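Long-range contacts in multicopper oxidase (Aquifex aeolicus, PDB 6TTD), which probably couples the oxidation of metal ions and, in this evolved laccase-like variant, aromatic substrates to the reduction of dioxygen at copper centres: residues A[85-90]-A[156-161]; A[117-122]-A[142-147]. All coordinates share one frame; numbering follows the deposited sequence.

Interaction 1: A[85-90]-A[156-161]; sequences YEIDNE and YFYHPH. With CU (copper (II) ion), chain F; CU (copper (II) ion), chain D.
The carbonyl oxygen of P160, the proline met by the hydroxyl of Y85, accepts a hydrogen bond from H159 ND1 at 2.7 Å. The N-H...O angle is 151°, and the oxygen lies close to the plane of the imidazole. This bond helps to fix the rotation of the ring, whose NE2 binds the chain F copper at 2.0 Å. Both segments belong to a cupredoxin-like β-sandwich of the multicopper oxidase family: 85-87 ends a strand of one sheet, and 156-160 lies in the other, which carries the His-X-His motif H159-P160-H161. Y85 spans the interior between them. Its OH ends 3.1 Å from P160 N, which has no hydrogen to give, and 3.3 Å from P160 CD, so it packs against the proline. Nearer its root, Y85 meets Y158: the two rings pass alongside one another, running in opposite senses, their planes inclined at 40° and centroids 5.5 Å apart, and the closest pair is Y85 CD2 with Y158 CE1 at 3.4 Å. With an alanine at the Y85 position, a gap would probably open between Y158 and P160, setting the Y158 ring freer to shift. I65 and A67 of strand 63-72 and L174 also border Y85. Y158 takes the crowded rotamer (chi1 66°), with CG between backbone N and carbonyl carbon, and its ring is carried to the tip of I87. There I87 CD1 lies 3.8 Å from Y158 OH, which is itself hydrogen-bonded to the carbonyl oxygen of P93.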
loop_
_atom_site.group_PDB
_atom_site.type_symbol
_atom_site.label_atom_id
_atom_site.label_comp_id
_atom_site.label_asym_id
_atom_site.label_seq_id
_atom_site.Cartn_x
_atom_site.Cartn_y
_atom_site.Cartn_z
ATOM N N TYR A 85 9.048 12.528 5.265
ATOM C CA TYR A 85 7.969 13.333 5.792
ATOM C C TYR A 85 8.254 13.528 7.267
ATOM O O TYR A 85 8.400 12.545 8.013
ATOM C CB TYR A 85 6.606 12.671 5.628
ATOM C CG TYR A 85 6.044 12.626 4.205
ATOM C CD1 TYR A 85 5.759 13.806 3.505
ATOM C CD2 TYR A 85 5.723 11.385 3.584
ATOM C CE1 TYR A 85 5.230 13.759 2.224
ATOM C CE2 TYR A 85 5.175 11.331 2.313
ATOM C CZ TYR A 85 4.927 12.526 1.665
ATOM O OH TYR A 85 4.414 12.462 0.443
ATOM N N GLU A 86 8.338 14.775 7.683
ATOM C CA GLU A 86 8.473 15.115 9.086
ATOM C C GLU A 86 7.108 15.513 9.640
ATOM O O GLU A 86 6.483 16.448 9.130
ATOM C CB GLU A 86 9.462 16.253 9.315
ATOM C CG GLU A 86 9.292 16.643 10.762
ATOM C CD GLU A 86 10.337 17.519 11.258
ATOM O OE1 GLU A 86 11.068 18.063 10.398
ATOM O OE2 GLU A 86 10.440 17.637 12.518
ATOM N N ILE A 87 6.676 14.803 10.685
ATOM C CA ILE A 87 5.428 15.031 11.406
ATOM C C ILE A 87 5.753 14.963 12.888
ATOM O O ILE A 87 6.420 14.015 13.325
ATOM C CB ILE A 87 4.350 13.972 11.064
ATOM C CG1 ILE A 87 4.250 13.716 9.565
ATOM C CG2 ILE A 87 3.000 14.331 11.735
ATOM C CD1 ILE A 87 3.223 12.617 9.207
ATOM N N ASP A 88 5.341 15.982 13.651
ATOM C CA ASP A 88 5.432 15.897 15.119
ATOM C C ASP A 88 6.839 15.477 15.558
ATOM O O ASP A 88 6.987 14.600 16.405
ATOM C CB ASP A 88 4.412 14.885 15.719
ATOM C CG ASP A 88 2.897 15.311 15.621
ATOM O OD1 ASP A 88 2.557 16.517 15.600
ATOM O OD2 ASP A 88 2.022 14.387 15.586
ATOM N N ASN A 89 7.897 16.013 14.925
ATOM C CA ASN A 89 9.266 15.627 15.319
ATOM C C ASN A 89 9.621 14.177 15.085
ATOM O O ASN A 89 10.440 13.648 15.832
ATOM C CB ASN A 89 9.517 15.885 16.796
ATOM C CG ASN A 89 9.939 17.231 17.035
ATOM O OD1 ASN A 89 10.960 17.666 16.475
ATOM N ND2 ASN A 89 9.138 17.978 17.796
ATOM N N GLU A 90 9.032 13.528 14.078
ATOM C CA GLU A 90 9.377 12.178 13.675
ATOM C C GLU A 90 9.514 12.175 12.164
ATOM O O GLU A 90 8.831 12.950 11.497
ATOM C CB GLU A 90 8.259 11.171 14.011
ATOM C CG GLU A 90 7.917 10.888 15.482
ATOM C CD GLU A 90 8.921 9.994 16.168
ATOM O OE1 GLU A 90 9.803 9.397 15.502
ATOM O OE2 GLU A 90 8.815 9.898 17.398
ATOM N N TYR A 156 -3.173 1.510 6.267
ATOM C CA TYR A 156 -3.227 2.380 5.087
ATOM C C TYR A 156 -1.820 2.968 4.824
ATOM O O TYR A 156 -0.850 2.646 5.511
ATOM C CB TYR A 156 -4.307 3.438 5.312
ATOM C CG TYR A 156 -5.684 2.829 5.505
ATOM C CD1 TYR A 156 -6.622 2.844 4.456
ATOM C CD2 TYR A 156 -6.050 2.248 6.736
ATOM C CE1 TYR A 156 -7.854 2.281 4.613
ATOM C CE2 TYR A 156 -7.308 1.656 6.916
ATOM C CZ TYR A 156 -8.217 1.686 5.861
ATOM O OH TYR A 156 -9.496 1.102 5.979
ATOM N N PHE A 157 -1.717 3.900 3.894
ATOM C CA PHE A 157 -0.417 4.183 3.263
ATOM C C PHE A 157 -0.391 5.645 2.819
ATOM O O PHE A 157 -1.271 6.057 2.038
ATOM C CB PHE A 157 -0.285 3.206 2.063
ATOM C CG PHE A 157 1.003 3.277 1.228
ATOM C CD1 PHE A 157 2.186 3.880 1.671
ATOM C CD2 PHE A 157 1.008 2.610 -0.027
ATOM C CE1 PHE A 157 3.333 3.892 0.855
ATOM C CE2 PHE A 157 2.134 2.617 -0.844
ATOM C CZ PHE A 157 3.314 3.262 -0.391
ATOM N N TYR A 158 0.585 6.437 3.264
ATOM C CA TYR A 158 0.654 7.795 2.755
ATOM C C TYR A 158 1.918 7.968 1.924
ATOM O O TYR A 158 3.003 7.498 2.301
ATOM C CB TYR A 158 0.526 8.820 3.896
ATOM C CG TYR A 158 1.625 8.906 4.951
ATOM C CD1 TYR A 158 2.603 9.928 4.896
ATOM C CD2 TYR A 158 1.621 8.044 6.060
ATOM C CE1 TYR A 158 3.602 10.057 5.869
ATOM C CE2 TYR A 158 2.582 8.162 7.055
ATOM C CZ TYR A 158 3.585 9.175 6.944
ATOM O OH TYR A 158 4.527 9.295 7.913
ATOM N N HIS A 159 1.778 8.636 0.783
ATOM C CA HIS A 159 2.924 8.774 -0.096
ATOM C C HIS A 159 2.626 9.878 -1.113
ATOM O O HIS A 159 1.466 10.256 -1.282
ATOM C CB HIS A 159 3.246 7.438 -0.783
ATOM C CG HIS A 159 2.219 6.981 -1.772
ATOM N ND1 HIS A 159 2.038 7.603 -2.993
ATOM C CD2 HIS A 159 1.358 5.927 -1.757
ATOM C CE1 HIS A 159 1.085 6.973 -3.678
ATOM N NE2 HIS A 159 0.672 5.942 -2.961
ATOM N N PRO A 160 3.651 10.401 -1.809
ATOM C CA PRO A 160 3.420 11.507 -2.758
ATOM C C PRO A 160 2.720 11.036 -4.037
ATOM O O PRO A 160 2.716 9.849 -4.384
ATOM C CB PRO A 160 4.833 12.013 -3.089
ATOM C CG PRO A 160 5.705 10.776 -2.878
ATOM C CD PRO A 160 5.077 10.041 -1.701
ATOM N N HIS A 161 2.167 12.004 -4.776
ATOM C CA HIS A 161 1.433 11.649 -5.990
ATOM C C HIS A 161 1.624 12.671 -7.117
ATOM O O HIS A 161 0.663 12.921 -7.864
ATOM C CB HIS A 161 -0.070 11.522 -5.614
ATOM C CG HIS A 161 -0.776 10.390 -6.303
ATOM N ND1 HIS A 161 -0.989 10.362 -7.664
ATOM C CD2 HIS A 161 -1.326 9.247 -5.810
ATOM C CE1 HIS A 161 -1.610 9.232 -7.983
ATOM N NE2 HIS A 161 -1.857 8.553 -6.873
HETATM CU CU CU F . -0.488 4.290 -3.318
HETATM CU CU CU D . -2.952 6.891 -6.735
#

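Interaction 2: A[117-122]-A[142-147]. With CU (copper (II) ion), chain E; CU (copper (II) ion), chain F.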
loop_
_atom_site.group_PDB
_atom_site.type_symbol
_atom_site.label_atom_id
_atom_site.label_comp_id
_atom_site.label_asym_id
_atom_site.label_seq_id
_atom_site.Cartn_x
_atom_site.Cartn_y
_atom_site.Cartn_z
ATOM N N ILE A 117 0.646 15.006 -0.944
ATOM C CA ILE A 117 0.504 13.698 -0.296
ATOM C C ILE A 117 -0.838 13.087 -0.668
ATOM O O ILE A 117 -1.870 13.762 -0.575
ATOM C CB ILE A 117 0.587 13.789 1.242
ATOM C CG1 ILE A 117 1.704 14.748 1.708
ATOM C CG2 ILE A 117 0.758 12.354 1.757
ATOM C CD1 ILE A 117 1.822 14.879 3.187
ATOM N N HIS A 118 -0.856 11.781 -0.941
ATOM C CA HIS A 118 -2.086 11.015 -1.104
ATOM C C HIS A 118 -2.237 10.029 0.059
ATOM O O HIS A 118 -1.249 9.410 0.494
ATOM C CB HIS A 118 -2.043 10.278 -2.463
ATOM C CG HIS A 118 -3.042 9.162 -2.612
ATOM N ND1 HIS A 118 -4.401 9.363 -2.595
ATOM C CD2 HIS A 118 -2.863 7.835 -2.827
ATOM C CE1 HIS A 118 -5.017 8.206 -2.770
ATOM N NE2 HIS A 118 -4.102 7.264 -2.905
ATOM N N TRP A 119 -3.457 9.905 0.596
ATOM C CA TRP A 119 -3.741 8.994 1.698
ATOM C C TRP A 119 -4.286 7.741 1.027
ATOM O O TRP A 119 -5.477 7.613 0.747
ATOM C CB TRP A 119 -4.723 9.593 2.700
ATOM C CG TRP A 119 -4.539 11.083 2.798
ATOM C CD1 TRP A 119 -5.336 12.056 2.234
ATOM C CD2 TRP A 119 -3.450 11.791 3.457
ATOM N NE1 TRP A 119 -4.806 13.330 2.519
ATOM C CE2 TRP A 119 -3.659 13.178 3.257
ATOM C CE3 TRP A 119 -2.332 11.383 4.207
ATOM C CZ2 TRP A 119 -2.804 14.136 3.775
ATOM C CZ3 TRP A 119 -1.478 12.375 4.739
ATOM C CH2 TRP A 119 -1.722 13.712 4.520
ATOM N N HIS A 120 -3.403 6.817 0.718
ATOM C CA HIS A 120 -3.807 5.677 -0.108
ATOM C C HIS A 120 -4.738 4.754 0.706
ATOM O O HIS A 120 -4.361 4.244 1.763
ATOM C CB HIS A 120 -2.554 4.965 -0.651
ATOM C CG HIS A 120 -2.832 3.690 -1.395
ATOM N ND1 HIS A 120 -2.029 3.265 -2.441
ATOM C CD2 HIS A 120 -3.776 2.722 -1.230
ATOM C CE1 HIS A 120 -2.466 2.093 -2.891
ATOM N NE2 HIS A 120 -3.525 1.748 -2.187
ATOM N N GLY A 121 -5.977 4.564 0.217
ATOM C CA GLY A 121 -6.999 3.768 0.883
ATOM C C GLY A 121 -8.114 4.596 1.496
ATOM O O GLY A 121 -9.172 4.049 1.769
ATOM N N PHE A 122 -7.940 5.908 1.670
ATOM C CA PHE A 122 -8.995 6.690 2.298
ATOM C C PHE A 122 -10.179 6.874 1.355
ATOM O O PHE A 122 -10.019 7.148 0.162
ATOM C CB PHE A 122 -8.497 8.089 2.702
ATOM C CG PHE A 122 -7.652 8.096 3.922
ATOM C CD1 PHE A 122 -7.054 6.919 4.384
ATOM C CD2 PHE A 122 -7.447 9.298 4.623
ATOM C CE1 PHE A 122 -6.226 6.926 5.533
ATOM C CE2 PHE A 122 -6.652 9.334 5.783
ATOM C CZ PHE A 122 -6.047 8.138 6.246
ATOM N N TYR A 142 0.093 22.946 0.940
ATOM C CA TYR A 142 -1.275 22.644 0.572
ATOM C C TYR A 142 -2.066 22.360 1.840
ATOM O O TYR A 142 -1.712 21.464 2.623
ATOM C CB TYR A 142 -1.374 21.473 -0.393
ATOM C CG TYR A 142 -2.813 21.252 -0.892
ATOM C CD1 TYR A 142 -3.383 22.112 -1.838
ATOM C CD2 TYR A 142 -3.612 20.227 -0.375
ATOM C CE1 TYR A 142 -4.666 21.919 -2.273
ATOM C CE2 TYR A 142 -4.914 20.001 -0.837
ATOM C CZ TYR A 142 -5.431 20.845 -1.782
ATOM O OH TYR A 142 -6.717 20.645 -2.224
ATOM N N SER A 143 -3.151 23.108 2.033
ATOM C CA SER A 143 -4.005 22.917 3.186
ATOM C C SER A 143 -5.143 21.998 2.749
ATOM O O SER A 143 -5.939 22.363 1.871
ATOM C CB SER A 143 -4.477 24.276 3.710
ATOM O OG SER A 143 -5.240 24.093 4.890
ATOM N N TYR A 144 -5.156 20.760 3.275
ATOM C CA TYR A 144 -6.200 19.790 2.920
ATOM C C TYR A 144 -7.514 20.179 3.576
ATOM O O TYR A 144 -7.568 20.283 4.803
ATOM C CB TYR A 144 -5.830 18.346 3.345
ATOM C CG TYR A 144 -4.673 17.765 2.579
ATOM C CD1 TYR A 144 -3.347 18.142 2.882
ATOM C CD2 TYR A 144 -4.888 16.827 1.539
ATOM C CE1 TYR A 144 -2.265 17.595 2.154
ATOM C CE2 TYR A 144 -3.823 16.284 0.808
ATOM C CZ TYR A 144 -2.517 16.677 1.115
ATOM O OH TYR A 144 -1.446 16.162 0.404
ATOM N N PRO A 145 -8.592 20.388 2.825
ATOM C CA PRO A 145 -9.882 20.568 3.480
ATOM C C PRO A 145 -10.159 19.402 4.409
ATOM O O PRO A 145 -9.930 18.242 4.070
ATOM C CB PRO A 145 -10.870 20.638 2.322
ATOM C CG PRO A 145 -10.064 21.155 1.220
ATOM C CD PRO A 145 -8.691 20.568 1.376
ATOM N N ASP A 146 -10.638 19.745 5.596
ATOM C CA ASP A 146 -10.985 18.781 6.627
ATOM C C ASP A 146 -11.987 17.764 6.131
ATOM O O ASP A 146 -12.920 18.086 5.388
ATOM C CB ASP A 146 -11.615 19.518 7.797
ATOM C CG ASP A 146 -10.617 20.202 8.660
ATOM O OD1 ASP A 146 -9.401 20.223 8.359
ATOM O OD2 ASP A 146 -11.074 20.774 9.664
ATOM N N PHE A 147 -11.844 16.529 6.591
ATOM C CA PHE A 147 -12.903 15.563 6.356
ATOM C C PHE A 147 -12.906 14.554 7.495
ATOM O O PHE A 147 -11.957 14.462 8.290
ATOM C CB PHE A 147 -12.746 14.878 4.993
ATOM C CG PHE A 147 -11.465 14.132 4.856
ATOM C CD1 PHE A 147 -10.300 14.825 4.541
ATOM C CD2 PHE A 147 -11.440 12.750 5.010
ATOM C CE1 PHE A 147 -9.085 14.166 4.417
ATOM C CE2 PHE A 147 -10.239 12.056 4.877
ATOM C CZ PHE A 147 -9.036 12.771 4.591
HETATM CU CU CU E . -4.462 5.560 -3.860
HETATM CU CU CU F . -0.488 4.290 -3.318
#
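W119 points the edge of its six-membered ring at the face of Y144, an edge-to-face pair with planes at 61° and CZ2 standing 3.6 Å above the centre of the phenol. Y142 covers the opposite face with CD2, so the phenol is held flat between two aromatic neighbours. To one side, F122 and F147 meet rim to rim: F122 CD2 lies 3.8 Å from F147 CZ, each atom near the plane of the other ring. F147 reaches F122 with its CG set between backbone N and carbonyl carbon (chi1 60°). The residues form part of a cupredoxin-like domain, and W119 is the middle residue of the His-X-His motif H118-W119-H120. H118 points away from 142-147 and binds the chain E copper through NE2; H120 binds the chain F copper through ND1, each at 2.0 Å. G121 then helps form a type II turn, at backbone angles where a CB would collide with the preceding carbonyl. At the polar edge, the phenol of Y144 comes in roughly perpendicular to the I117 side chain, and its OH donates to I117 O at 2.6 Å, in the carbonyl plane on a lone pair.

In the fold
Interactions 1 and 2 lie 11 Å apart between centres and meet through neighbouring antiparallel strands, 154-160 and 117-120. Probable backbone hydrogen bonds join F157 O to H120 N (2.6 Å) and H159 O to H118 N (2.8 Å), bringing the two His-X-His motifs side by side. The chain F copper is shared: H120 and H159 bind it, and H510 joins them. H118 and H454 bind the chain E copper, corresponding to the type 2 site; H161, H456 and H508 bind the chain D copper, which with the chain F copper corresponds to the type 3 pair. Together these form the trinuclear cluster, which holds a bound oxygen molecule, about 3 Å from the side chain of H159.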